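Local coordinates for protein trans-isoprenyl diphosphate synthase (Caulobacter crescentus, PDB 3OYR) that probably makes octaprenyl diphosphate, the side-chain precursor of isoprenoid quinones, by metal-dependent addition of isopentenyl units to farnesyl diphosphate, at residues D83-H86 with F87-L90; G221-L224 with G225-F228; G249-F252 with R253-K256. All coordinates share one frame; numbering follows the deposited sequence. Where two conformers were deposited one is given.

Interaction 1 of 3, residues D83-H86 with F87-L90; sequences DNDH and FQKL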
ATOM      1  N   ASP B  83      -9.055 -27.021 -10.546  1.00 56.31           N
ATOM      2  CA  ASP B  83     -10.022 -27.423 -11.582  1.00 63.57           C
ATOM      3  C   ASP B  83     -10.661 -26.238 -12.303  1.00 62.56           C
ATOM      4  O   ASP B  83     -11.349 -26.415 -13.305  1.00 69.26           O
ATOM      5  CB  ASP B  83     -11.073 -28.409 -11.041  1.00 64.54           C
ATOM      6  CG  ASP B  83     -11.822 -27.883  -9.823  1.00 69.06           C
ATOM      7  OD1 ASP B  83     -11.761 -26.673  -9.525  1.00 70.87           O
ATOM      8  OD2 ASP B  83     -12.488 -28.701  -9.158  1.00 73.64           O
ATOM      9  N   ASN B  84     -10.432 -25.039 -11.780  1.00 57.68           N
ATOM     10  CA  ASN B  84     -10.801 -23.812 -12.471  1.00 53.83           C
ATOM     11  C   ASN B  84      -9.629 -22.835 -12.505  1.00 52.09           C
ATOM     12  O   ASN B  84      -8.586 -23.082 -11.897  1.00 52.96           O
ATOM     13  CB  ASN B  84     -12.008 -23.168 -11.801  1.00 52.46           C
ATOM     14  CG  ASN B  84     -11.747 -22.826 -10.355  1.00 56.84           C
ATOM     15  OD1 ASN B  84     -10.924 -21.962 -10.026  1.00 49.22           O
ATOM     16  ND2 ASN B  84     -12.456 -23.500  -9.476  1.00 53.12           N
ATOM     17  N   ASP B  85      -9.821 -21.706 -13.177  1.00 44.85           N
ATOM     18  CA  ASP B  85      -8.741 -20.753 -13.372  1.00 43.34           C
ATOM     19  C   ASP B  85      -8.840 -19.501 -12.496  1.00 39.65           C
ATOM     20  O   ASP B  85      -8.317 -18.432 -12.858  1.00 35.60           O
ATOM     21  CB  ASP B  85      -8.642 -20.382 -14.851  1.00 46.69           C
ATOM     22  CG  ASP B  85      -9.857 -19.605 -15.357  1.00 57.44           C
ATOM     23  OD1 ASP B  85     -10.829 -19.389 -14.595  1.00 58.76           O
ATOM     24  OD2 ASP B  85      -9.829 -19.206 -16.536  1.00 57.31           O
ATOM     25  N   HIS B  86      -9.506 -19.627 -11.349  1.00 40.91           N
ATOM     26  CA  HIS B  86      -9.713 -18.457 -10.495  1.00 44.62           C
ATOM     27  C   HIS B  86      -8.432 -18.001  -9.797  1.00 41.37           C
ATOM     28  O   HIS B  86      -8.330 -16.852  -9.356  1.00 46.00           O
ATOM     29  CB  HIS B  86     -10.870 -18.674  -9.512  1.00 51.78           C
ATOM     30  CG  HIS B  86     -12.208 -18.767 -10.183  1.00 61.89           C
ATOM     31  ND1 HIS B  86     -13.133 -19.742  -9.873  1.00 68.19           N
ATOM     32  CD2 HIS B  86     -12.762 -18.026 -11.173  1.00 61.71           C
ATOM     33  CE1 HIS B  86     -14.204 -19.586 -10.631  1.00 68.25           C
ATOM     34  NE2 HIS B  86     -14.003 -18.553 -11.429  1.00 65.11           N
ATOM     35  N   PHE B  87      -7.438 -18.890  -9.759  1.00 30.94           N
ATOM     36  CA  PHE B  87      -6.109 -18.546  -9.279  1.00 27.44           C
ATOM     37  C   PHE B  87      -5.466 -17.415 -10.084  1.00 25.57           C
ATOM     38  O   PHE B  87      -4.560 -16.757  -9.578  1.00 25.42           O
ATOM     39  CB  PHE B  87      -5.192 -19.788  -9.259  1.00 25.60           C
ATOM     40  CG  PHE B  87      -4.940 -20.393 -10.626  1.00 29.30           C
ATOM     41  CD1 PHE B  87      -5.731 -21.441 -11.089  1.00 27.70           C
ATOM     42  CD2 PHE B  87      -3.909 -19.926 -11.445  1.00 25.01           C
ATOM     43  CE1 PHE B  87      -5.514 -22.016 -12.338  1.00 28.25           C
ATOM     44  CE2 PHE B  87      -3.683 -20.492 -12.712  1.00 30.00           C
ATOM     45  CZ  PHE B  87      -4.493 -21.540 -13.160  1.00 24.59           C
ATOM     46  N   GLN B  88      -5.927 -17.191 -11.321  1.00 26.96           N
ATOM     47  CA  GLN B  88      -5.355 -16.139 -12.184  1.00 26.25           C
ATOM     48  C   GLN B  88      -5.529 -14.743 -11.609  1.00 23.71           C
ATOM     49  O   GLN B  88      -4.667 -13.875 -11.815  1.00 25.02           O
ATOM     50  CB  GLN B  88      -5.938 -16.184 -13.610  1.00 30.48           C
ATOM     51  CG  GLN B  88      -5.414 -17.347 -14.495  1.00 35.64           C
ATOM     52  CD  GLN B  88      -6.198 -17.495 -15.807  1.00 40.51           C
ATOM     53  OE1 GLN B  88      -6.837 -16.550 -16.253  1.00 28.03           O
ATOM     54  NE2 GLN B  88      -6.165 -18.698 -16.410  1.00 28.19           N
ATOM     55  N   LYS B  89      -6.653 -14.506 -10.930  1.00 18.63           N
ATOM     56  CA  LYS B  89      -6.879 -13.242 -10.228  1.00 22.28           C
ATOM     57  C   LYS B  89      -5.906 -13.035  -9.071  1.00 23.57           C
ATOM     58  O   LYS B  89      -5.411 -11.915  -8.879  1.00 31.07           O
ATOM     59  CB  LYS B  89      -8.321 -13.106  -9.757  1.00 28.36           C
ATOM     60  CG  LYS B  89      -9.338 -13.253 -10.885  1.00 36.81           C
ATOM     61  CD  LYS B  89     -10.744 -12.935 -10.407  1.00 34.39           C
ATOM     62  CE  LYS B  89     -11.722 -12.866 -11.593  1.00 40.48           C
ATOM     63  NZ  LYS B  89     -13.026 -12.255 -11.158  1.00 45.80           N
ATOM     64  N   LEU B  90      -5.629 -14.113  -8.331  1.00 27.71           N
ATOM     65  CA  LEU B  90      -4.609 -14.114  -7.264  1.00 28.41           C
ATOM     66  C   LEU B  90      -3.243 -13.835  -7.845  1.00 27.30           C
ATOM     67  O   LEU B  90      -2.519 -12.974  -7.332  1.00 28.96           O
ATOM     68  CB  LEU B  90      -4.599 -15.435  -6.484  1.00 31.95           C
ATOM     69  CG  LEU B  90      -5.920 -15.842  -5.824  1.00 32.85           C
ATOM     70  CD1 LEU B  90      -5.811 -17.223  -5.195  1.00 41.79           C
ATOM     71  CD2 LEU B  90      -6.407 -14.836  -4.786  1.00 30.71           C
TER
HETATM   72  O   HOH W   1      -8.286 -21.717  -8.663  1.00 47.27           O
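Phe87 folds its ring back against the backbone of Asn84 and Asp85, where an Asx turn leads the chain into helix 87-109. The turn is defined by Asn84 OD1, which accepts from His86 N at 3.0 Å with the donor in the carbonyl plane, on a lone pair. The same OD1 also takes a bond from a water that accepts a weak bond from Phe87 N, a loose bridge between the turn and the first residues of the helical segment.

The tight part is the inner side. With CG of Phe87 held between its own backbone N and carbonyl carbon (chi1 63°), the ring turns back along the chain: Asn84 O lies at its edge, 3.3 Å from Phe87 CE1, and Asp85 O lies over one face. Val74, Ala77 and Arg78 of helix 68-79, together with Asp34 of helix 25-45, also border this buried ring.

The outer side is looser. The side chain of His86 starts away from the helical segment, and CB alone comes close, to Phe87 N. Gln88 reaches back to the exposed Asp85 through its amide, whose plane makes 64° with the carboxylate; the nearest atoms are Gln88 NE2 and Asp85 CB at 3.4 Å, while the hydrogen bond from NE2 goes to Asp34. Lys89 extends to a salt bridge with Glu146 on helix 126-147.

Two backbone bonds close the first turn. Gln88 N donates to Asp85 O at 3.1 Å, and Lys89 N reaches His86 O at 3.3 Å with an N-H...O angle of 140°.

Interaction 2 of 3, residues G221-L224 with G225-F228; sequences GLNL and GLAF. With DMA (dimethylallyl diphosphate), chain D.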
ATOM      1  N   GLY B 221       8.353 -21.753  -1.970  1.00 25.16           N
ATOM      2  CA  GLY B 221       8.430 -20.328  -2.274  1.00 24.77           C
ATOM      3  C   GLY B 221       9.303 -19.551  -1.290  1.00 27.26           C
ATOM      4  O   GLY B 221      10.074 -18.696  -1.717  1.00 32.08           O
ATOM      5  N   LEU B 222       9.200 -19.856   0.013  1.00 26.02           N
ATOM      6  CA  LEU B 222       9.998 -19.152   1.026  0.50 27.27           C
ATOM      7  C   LEU B 222      11.492 -19.365   0.765  1.00 25.03           C
ATOM      8  O   LEU B 222      12.283 -18.397   0.671  1.00 25.94           O
ATOM      9  CB  LEU B 222       9.614 -19.628   2.431  0.50 30.00           C
ATOM     10  CG  LEU B 222       9.897 -18.737   3.644  0.50 38.16           C
ATOM     11  CD1 LEU B 222      11.356 -18.811   4.084  0.50 33.37           C
ATOM     12  CD2 LEU B 222       9.490 -17.301   3.388  0.50 36.17           C
ATOM     13  N   ASN B 223      11.882 -20.626   0.630  1.00 18.94           N
ATOM     14  CA  ASN B 223      13.264 -20.941   0.302  1.00 28.89           C
ATOM     15  C   ASN B 223      13.712 -20.399  -1.054  1.00 29.70           C
ATOM     16  O   ASN B 223      14.847 -19.906  -1.170  1.00 30.85           O
ATOM     17  CB  ASN B 223      13.549 -22.438   0.453  1.00 23.76           C
ATOM     18  CG  ASN B 223      13.491 -22.880   1.888  1.00 33.67           C
ATOM     19  OD1 ASN B 223      14.367 -22.555   2.690  1.00 28.73           O
ATOM     20  ND2 ASN B 223      12.450 -23.619   2.228  1.00 24.11           N
ATOM     21  N   LEU B 224      12.829 -20.448  -2.060  1.00 25.24           N
ATOM     22  CA  LEU B 224      13.159 -19.843  -3.364  1.00 24.51           C
ATOM     23  C   LEU B 224      13.449 -18.353  -3.209  1.00 26.93           C
ATOM     24  O   LEU B 224      14.415 -17.845  -3.772  1.00 24.98           O
ATOM     25  CB  LEU B 224      12.059 -20.059  -4.404  1.00 25.23           C
ATOM     26  CG  LEU B 224      12.506 -19.528  -5.768  1.00 34.59           C
ATOM     27  CD1 LEU B 224      12.718 -20.624  -6.735  1.00 37.88           C
ATOM     28  CD2 LEU B 224      11.550 -18.543  -6.321  1.00 39.43           C
ATOM     29  N   GLY B 225      12.635 -17.673  -2.404  1.00 28.34           N
ATOM     30  CA  GLY B 225      12.797 -16.238  -2.205  1.00 20.57           C
ATOM     31  C   GLY B 225      14.060 -15.836  -1.472  1.00 27.94           C
ATOM     32  O   GLY B 225      14.666 -14.819  -1.811  1.00 25.65           O
ATOM     33  N   LEU B 226      14.461 -16.615  -0.473  1.00 27.62           N
ATOM     34  CA  LEU B 226      15.758 -16.389   0.192  1.00 28.04           C
ATOM     35  C   LEU B 226      16.933 -16.496  -0.798  1.00 28.68           C
ATOM     36  O   LEU B 226      17.749 -15.559  -0.916  1.00 25.83           O
ATOM     37  CB  LEU B 226      15.923 -17.340   1.386  1.00 30.55           C
ATOM     38  CG  LEU B 226      14.914 -17.089   2.522  1.00 25.61           C
ATOM     39  CD1 LEU B 226      14.949 -18.189   3.553  1.00 29.39           C
ATOM     40  CD2 LEU B 226      15.193 -15.762   3.191  1.00 24.14           C
ATOM     41  N   ALA B 227      16.968 -17.596  -1.556  1.00 27.49           N
ATOM     42  CA  ALA B 227      17.955 -17.788  -2.636  1.00 25.52           C
ATOM     43  C   ALA B 227      17.928 -16.602  -3.581  1.00 28.66           C
ATOM     44  O   ALA B 227      18.984 -16.013  -3.893  1.00 34.76           O
ATOM     45  CB  ALA B 227      17.661 -19.106  -3.414  1.00 23.60           C
ATOM     46  N   PHE B 228      16.709 -16.232  -3.991  1.00 31.61           N
ATOM     47  CA  PHE B 228      16.473 -15.152  -4.941  1.00 30.15           C
ATOM     48  C   PHE B 228      17.098 -13.853  -4.458  1.00 27.95           C
ATOM     49  O   PHE B 228      17.830 -13.196  -5.206  1.00 30.02           O
ATOM     50  CB  PHE B 228      14.956 -14.963  -5.185  1.00 38.63           C
ATOM     51  CG  PHE B 228      14.632 -13.996  -6.296  1.00 36.45           C
ATOM     52  CD1 PHE B 228      14.597 -14.432  -7.624  1.00 28.61           C
ATOM     53  CD2 PHE B 228      14.368 -12.644  -6.020  1.00 32.28           C
ATOM     54  CE1 PHE B 228      14.315 -13.524  -8.666  1.00 36.13           C
ATOM     55  CE2 PHE B 228      14.066 -11.731  -7.060  1.00 25.80           C
ATOM     56  CZ  PHE B 228      14.049 -12.169  -8.378  1.00 30.55           C
TER
HETATM   57  C1  DMA D 336      12.865  -6.889  -7.674  1.00 34.07           C
HETATM   58  O1  DMA D 336      12.196  -8.077  -8.120  1.00 31.76           O
HETATM   59  C2  DMA D 336      12.500  -7.063  -6.242  1.00 40.81           C
HETATM   60  C3  DMA D 336      13.308  -7.674  -5.371  1.00 44.64           C
HETATM   61  C4  DMA D 336      14.703  -8.119  -5.720  1.00 35.88           C
HETATM   62  C5  DMA D 336      12.772  -7.874  -3.988  1.00 37.87           C
HETATM   63  PA  DMA D 336      12.474  -8.880  -9.480  1.00 35.52           P
HETATM   64  O1A DMA D 336      11.602 -10.117  -9.566  1.00 24.76           O
HETATM   65  O2A DMA D 336      13.955  -9.108  -9.599  1.00 32.14           O
HETATM   66  O3A DMA D 336      11.988  -7.713 -10.495  1.00 29.24           O
HETATM   67  PB  DMA D 336      11.155  -7.829 -11.886  1.00 31.19           P
HETATM   68  O1B DMA D 336       9.699  -7.985 -11.492  1.00 35.06           O
HETATM   69  O2B DMA D 336      11.492  -6.447 -12.404  1.00 34.15           O
HETATM   70  O3B DMA D 336      11.687  -8.982 -12.692  1.00 33.39           O
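Four successive i to i+4 bonds, Gly225 N to Gly221 O through Phe228 N to Leu224 O, define an uninterrupted alpha-helical segment of about two turns, with the Ala227 N to Asn223 O bond almost straight at 176°. The first and last of the four are short: Gly225 N lies 2.8 Å from Gly221 O, and Phe228 N lies 2.8 Å from Leu224 O.

Side chains one turn apart meet mainly through leucines. In one of the two conformers modelled for Leu222, with CG anti to its nitrogen (chi1 -158°), its CD1 touches Leu226 CD1 at 3.7 Å, so this contact is less certain than the backbone bonds. CG of Leu226 also rests 3.5 Å from the carbonyl oxygen Leu222 O.

Phe228 starts from the same helix, its CB 3.3 Å from Leu224 O, but its ring leads away into the substrate pocket. There the diphosphate of a bound dimethylallyl diphosphate meets it edge-on: DMA O2A lies in the ring plane, 3.3 Å from Phe228 CZ. Arg343 makes a cation-pi contact with the ring, and Asp232, a calcium ligand, lies one turn further along the helix.

This stretch of helix 211-238 is enclosed on several sides: Leu222 and Leu226 face helix 181-206, Asn223 meets helix 302-320, Leu224 and Ala227 pack on helix 328-342, and Phe228 reaches Leu68 and Arg69 on helix 68-79.

Interaction 3 of 3, residues G249-F252 with R253-K256; sequences GDDF and REGK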
ATOM      1  N   GLY B 249      25.296  -1.251  -7.639  1.00 38.85           N
ATOM      2  CA  GLY B 249      25.851  -0.359  -6.620  1.00 39.14           C
ATOM      3  C   GLY B 249      24.873   0.508  -5.844  1.00 45.01           C
ATOM      4  O   GLY B 249      25.294   1.320  -5.006  1.00 44.63           O
ATOM      5  N   ASP B 250      23.575   0.349  -6.107  1.00 43.90           N
ATOM      6  CA  ASP B 250      22.545   1.043  -5.316  1.00 46.80           C
ATOM      7  C   ASP B 250      22.690   0.807  -3.808  1.00 44.74           C
ATOM      8  O   ASP B 250      22.647   1.769  -3.062  1.00 48.55           O
ATOM      9  CB  ASP B 250      21.119   0.701  -5.783  1.00 49.90           C
ATOM     10  CG  ASP B 250      20.638   1.590  -6.937  1.00 55.16           C
ATOM     11  OD1 ASP B 250      21.375   2.526  -7.328  1.00 51.67           O
ATOM     12  OD2 ASP B 250      19.515   1.347  -7.450  1.00 48.89           O
ATOM     13  N   ASP B 251      22.891  -0.448  -3.379  1.00 43.24           N
ATOM     14  CA  ASP B 251      23.054  -0.776  -1.948  1.00 44.28           C
ATOM     15  C   ASP B 251      24.253  -0.031  -1.372  1.00 46.31           C
ATOM     16  O   ASP B 251      24.125   0.651  -0.352  1.00 46.84           O
ATOM     17  CB  ASP B 251      23.227  -2.287  -1.692  1.00 45.48           C
ATOM     18  CG  ASP B 251      22.007  -3.131  -2.124  1.00 52.40           C
ATOM     19  OD1 ASP B 251      20.859  -2.623  -2.178  1.00 46.33           O
ATOM     20  OD2 ASP B 251      22.216  -4.331  -2.412  1.00 45.12           O
ATOM     21  N   PHE B 252      25.401  -0.149  -2.046  1.00 45.63           N
ATOM     22  CA  PHE B 252      26.619   0.519  -1.613  1.00 46.61           C
ATOM     23  C   PHE B 252      26.450   2.036  -1.524  1.00 46.58           C
ATOM     24  O   PHE B 252      26.770   2.633  -0.496  1.00 49.73           O
ATOM     25  CB  PHE B 252      27.831   0.153  -2.488  1.00 51.04           C
ATOM     26  CG  PHE B 252      29.120   0.769  -2.001  1.00 56.09           C
ATOM     27  CD1 PHE B 252      29.767   0.253  -0.876  1.00 53.89           C
ATOM     28  CD2 PHE B 252      29.660   1.887  -2.633  1.00 60.65           C
ATOM     29  CE1 PHE B 252      30.939   0.834  -0.389  1.00 58.15           C
ATOM     30  CE2 PHE B 252      30.838   2.475  -2.160  1.00 63.66           C
ATOM     31  CZ  PHE B 252      31.484   1.943  -1.039  1.00 59.12           C
ATOM     32  N   ARG B 253      25.930   2.650  -2.583  1.00 43.74           N
ATOM     33  CA  ARG B 253      25.683   4.089  -2.580  1.00 46.74           C
ATOM     34  C   ARG B 253      24.584   4.572  -1.601  1.00 52.78           C
ATOM     35  O   ARG B 253      24.605   5.731  -1.188  1.00 52.58           O
ATOM     36  CB  ARG B 253      25.458   4.607  -4.010  1.00 48.68           C
ATOM     37  CG  ARG B 253      26.766   4.849  -4.772  1.00 58.82           C
ATOM     38  CD  ARG B 253      26.558   5.337  -6.203  1.00 68.56           C
ATOM     39  NE  ARG B 253      26.529   4.234  -7.164  1.00 72.81           N
ATOM     40  CZ  ARG B 253      25.420   3.660  -7.627  1.00 65.72           C
ATOM     41  NH1 ARG B 253      24.226   4.080  -7.231  1.00 51.95           N
ATOM     42  NH2 ARG B 253      25.505   2.662  -8.494  1.00 59.64           N
ATOM     43  N   GLU B 254      23.656   3.690  -1.213  1.00 54.85           N
ATOM     44  CA  GLU B 254      22.657   3.989  -0.158  1.00 56.09           C
ATOM     45  C   GLU B 254      23.237   3.818   1.246  1.00 55.61           C
ATOM     46  O   GLU B 254      22.623   4.228   2.231  1.00 59.92           O
ATOM     47  CB  GLU B 254      21.417   3.079  -0.276  1.00 57.75           C
ATOM     48  CG  GLU B 254      20.411   3.460  -1.360  1.00 66.40           C
ATOM     49  CD  GLU B 254      19.708   2.245  -2.002  1.00 79.02           C
ATOM     50  OE1 GLU B 254      19.464   2.291  -3.230  1.00 76.06           O
ATOM     51  OE2 GLU B 254      19.400   1.250  -1.298  1.00 75.80           O
ATOM     52  N   GLY B 255      24.400   3.184   1.339  1.00 51.30           N
ATOM     53  CA  GLY B 255      25.003   2.858   2.633  1.00 52.15           C
ATOM     54  C   GLY B 255      24.292   1.688   3.280  1.00 46.38           C
ATOM     55  O   GLY B 255      24.242   1.567   4.507  1.00 42.45           O
ATOM     56  N   LYS B 256      23.748   0.825   2.428  1.00 49.46           N
ATOM     57  CA  LYS B 256      22.968  -0.323   2.852  1.00 46.30           C
ATOM     58  C   LYS B 256      23.831  -1.581   2.925  1.00 46.63           C
ATOM     59  O   LYS B 256      24.338  -2.067   1.913  1.00 51.92           O
ATOM     60  CB  LYS B 256      21.781  -0.519   1.900  1.00 49.31           C
ATOM     61  CG  LYS B 256      20.770  -1.561   2.344  1.00 44.01           C
ATOM     62  CD  LYS B 256      19.355  -1.120   2.007  1.00 54.51           C
ATOM     63  CE  LYS B 256      18.946  -1.482   0.605  1.00 49.45           C
ATOM     64  NZ  LYS B 256      17.630  -0.878   0.284  1.00 44.80           N
TER
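Asp250 and Arg253 form the salt bridge across this short helix, 250-254, with Gly249 at its N-cap position and a Schellman motif closing it at Gly255. Arg253 NH1 donates to Asp250 OD1 at 3.2 Å; the oxygen uses its anti lone pair, and the carboxylate stands 85° from the guanidinium plane, while OD2 is hydrogen-bonded to Ser111. A bend at chi3 (-93°) brings the guanidinium back over Gly249, whose O sits over its centre, 3.5 Å above the plane. Lys256 NZ forms a salt bridge with Glu254 OE2 whose hydrogen bond is weak, and another with Asp109, a calcium ligand. The like charges Asp251 OD1 and Glu254 OE2 are 4.2 Å apart. Lys256 NZ, to one side of both, probably eases their repulsion, though it lies 4.4 Å from Asp251 OD1, beyond a salt bridge. The Lys256 chain passes Asp251, CE 3.6 Å from OD1.

In the backbone, Arg253 N donates to Gly249 O at 2.8 Å, nearly along the C=O axis. In the Schellman closure, Lys256 N reaches Asp251 O at 2.8 Å and Gly255 N reaches Phe252 O at 3.0 Å.

The helix lies beside the metal-dependent active site. Asp251 N is bonded to Asp236 of helix 211-238 and Lys256 touches a bound dimethylallyl diphosphate, while Phe252 packs on helices 273-281 and 287-299 and on Tyr237 of helix 211-238.

All three contacts are local, each within one or two turns of chain, yet their settings differ. Interaction 2 is the most central, about 9 Å from the middle of the chain, and is held by regular helix bonds and leucine methyls. Interactions 1 and 3 are end structures, one opening a helix and the other spanning a short helix from cap to cap, and they lie on opposite sides of the centre with about 39 Å between their own centres. Interaction 1 is partly exposed and far from the annotated sites; interaction 3 is buried and charge-rich. Helix 211-238 links the last two: it carries 221-228 and also Asp236, which bonds to 249-256.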